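Local coordinates for GH127 beta-L-arabinofuranoside (Geobacillus stearothermophilus, PDB 4QK0), which probably hydrolyses beta-L-arabinofuranosides, as expected of a glycoside hydrolase of family GH127, at residues G489-A494 and Y529-V534. Numbering follows the deposited sequence.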
loop_
_atom_site.group_PDB
_atom_site.type_symbol
_atom_site.label_atom_id
_atom_site.label_comp_id
_atom_site.label_asym_id
_atom_site.label_seq_id
_atom_site.Cartn_x
_atom_site.Cartn_y
_atom_site.Cartn_z
ATOM N N GLY A 489 -11.937 29.855 9.456
ATOM C CA GLY A 489 -12.727 29.221 8.396
ATOM C C GLY A 489 -13.580 28.073 8.907
ATOM O O GLY A 489 -14.582 27.787 8.309
ATOM N N TRP A 490 -13.200 27.425 10.012
ATOM C CA TRP A 490 -14.036 26.334 10.574
ATOM C C TRP A 490 -15.285 26.862 11.277
ATOM O O TRP A 490 -16.227 26.109 11.548
ATOM C CB TRP A 490 -13.233 25.420 11.521
ATOM C CG TRP A 490 -12.561 26.125 12.665
ATOM C CD1 TRP A 490 -11.262 26.419 12.768
ATOM C CD2 TRP A 490 -13.182 26.608 13.879
ATOM N NE1 TRP A 490 -11.007 27.056 13.966
ATOM C CE2 TRP A 490 -12.182 27.197 14.649
ATOM C CE3 TRP A 490 -14.502 26.632 14.352
ATOM C CZ2 TRP A 490 -12.436 27.797 15.880
ATOM C CZ3 TRP A 490 -14.764 27.216 15.559
ATOM C CH2 TRP A 490 -13.728 27.802 16.320
ATOM N N CYS A 491 -15.319 28.158 11.550
ATOM C CA CYS A 491 -16.341 28.734 12.392
ATOM C C CYS A 491 -17.534 29.218 11.583
ATOM O O CYS A 491 -17.343 29.768 10.545
ATOM C CB CYS A 491 -15.719 29.927 13.110
ATOM S SG CYS A 491 -16.849 30.713 14.213
ATOM N N ARG A 492 -18.753 29.060 12.080
ATOM C CA ARG A 492 -19.940 29.731 11.502
ATOM C C ARG A 492 -20.323 30.725 12.588
ATOM O O ARG A 492 -20.288 30.384 13.784
ATOM C CB ARG A 492 -21.193 28.835 11.365
ATOM C CG ARG A 492 -21.083 27.395 10.900
ATOM C CD ARG A 492 -21.957 26.459 11.774
ATOM N NE ARG A 492 -21.833 25.044 11.408
ATOM C CZ ARG A 492 -22.583 24.390 10.504
ATOM N NH1 ARG A 492 -23.589 25.004 9.865
ATOM N NH2 ARG A 492 -22.342 23.092 10.250
ATOM N N GLY A 493 -20.776 31.896 12.210
ATOM C CA GLY A 493 -21.424 32.802 13.159
ATOM C C GLY A 493 -20.575 33.443 14.218
ATOM O O GLY A 493 -20.969 33.541 15.414
ATOM N N ALA A 494 -19.413 33.913 13.827
ATOM C CA ALA A 494 -18.582 34.600 14.819
ATOM C C ALA A 494 -19.282 35.874 15.297
ATOM O O ALA A 494 -19.936 36.553 14.508
ATOM C CB ALA A 494 -17.263 34.929 14.210
ATOM N N TYR A 529 -16.492 35.770 20.068
ATOM C CA TYR A 529 -17.172 34.515 20.363
ATOM C C TYR A 529 -17.284 33.698 19.074
ATOM O O TYR A 529 -17.912 34.134 18.097
ATOM C CB TYR A 529 -18.553 34.749 20.961
ATOM C CG TYR A 529 -19.367 33.464 21.032
ATOM C CD1 TYR A 529 -18.880 32.354 21.731
ATOM C CD2 TYR A 529 -20.613 33.350 20.381
ATOM C CE1 TYR A 529 -19.615 31.180 21.787
ATOM C CE2 TYR A 529 -21.349 32.179 20.433
ATOM C CZ TYR A 529 -20.841 31.100 21.137
ATOM O OH TYR A 529 -21.545 29.925 21.179
ATOM N N PHE A 530 -16.580 32.560 19.070
ATOM C CA PHE A 530 -16.579 31.630 17.960
ATOM C C PHE A 530 -17.307 30.376 18.444
ATOM O O PHE A 530 -16.730 29.585 19.183
ATOM C CB PHE A 530 -15.151 31.262 17.562
ATOM C CG PHE A 530 -14.296 32.444 17.158
ATOM C CD1 PHE A 530 -14.686 33.296 16.111
ATOM C CD2 PHE A 530 -13.076 32.668 17.758
ATOM C CE1 PHE A 530 -13.900 34.368 15.719
ATOM C CE2 PHE A 530 -12.286 33.749 17.373
ATOM C CZ PHE A 530 -12.702 34.602 16.343
ATOM N N PRO A 531 -18.554 30.184 18.029
ATOM C CA PRO A 531 -19.202 28.899 18.363
ATOM C C PRO A 531 -18.410 27.642 17.920
ATOM O O PRO A 531 -17.885 27.607 16.800
ATOM C CB PRO A 531 -20.540 28.969 17.632
ATOM C CG PRO A 531 -20.705 30.376 17.154
ATOM C CD PRO A 531 -19.335 30.980 17.068
HETATM N N MSE A 532 -18.280 26.665 18.825
HETATM C CA MSE A 532 -17.560 25.389 18.577
HETATM C C MSE A 532 -18.514 24.186 18.692
HETATM O O MSE A 532 -18.377 23.372 19.599
HETATM C CB MSE A 532 -16.408 25.195 19.597
HETATM C CG MSE A 532 -15.250 26.096 19.320
HETATM SE SE MSE A 532 -13.749 25.491 20.365
HETATM C CE MSE A 532 -12.442 26.778 19.729
ATOM N N PRO A 533 -19.482 24.061 17.777
ATOM C CA PRO A 533 -20.245 22.833 17.727
ATOM C C PRO A 533 -19.423 21.655 17.234
ATOM O O PRO A 533 -18.359 21.847 16.609
ATOM C CB PRO A 533 -21.301 23.127 16.653
ATOM C CG PRO A 533 -20.651 24.097 15.736
ATOM C CD PRO A 533 -19.809 24.963 16.660
ATOM N N VAL A 534 -19.872 20.432 17.509
ATOM C CA VAL A 534 -19.192 19.245 16.936
ATOM C C VAL A 534 -19.579 19.189 15.477
ATOM O O VAL A 534 -20.722 19.161 15.193
ATOM C CB VAL A 534 -19.607 17.926 17.608
ATOM C CG1 VAL A 534 -18.990 16.710 16.880
ATOM C CG2 VAL A 534 -19.142 17.915 19.051
HETATM O O HOH W 1 -18.804 27.500 14.423
#
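The indole of W490 has CB of its neighbour C491 on one face, offset toward the rim, while the carbonyl oxygen of P531 lies in plane at its edge, 3.4 Å from CZ3. CG and CE of M532, a selenomethionine extended beyond CG, reach the same benzo end, crossing it obliquely, CG being 3.8 Å from CH2, which also meets CB of F530. The phenyl of F530 receives CB of A494 at its edge, 3.6 Å from CD1. Within 529-534, N of P531 sits 3.9 Å above the centre of the Y529 ring. C491, with SG anti to its backbone N (chi1 -179°), brings its sulfur obliquely to the F530 ring, 5.1 Å from the centroid, and to 3.8 Å from CD of P531. NE1 of W490 hydrogen-bonds E361 in the catalytic domain. An alanine in place of this tryptophan would lose the indole's contacts with F530 and M532 and the bond to E361, and would probably loosen the seam between the two loops.

No direct hydrogen bond joins the segments; one water accepts from N of R492 at 2.8 Å and donates to O of P531 at 2.6 Å. NE of R492 forms a salt bridge with E535. Joining two loops of the GH127 middle domain, the contact is thus mostly apolar and sulfur-aromatic, with a CA-H...O contact from A494 CA to Y529 O and a water-mediated polar link.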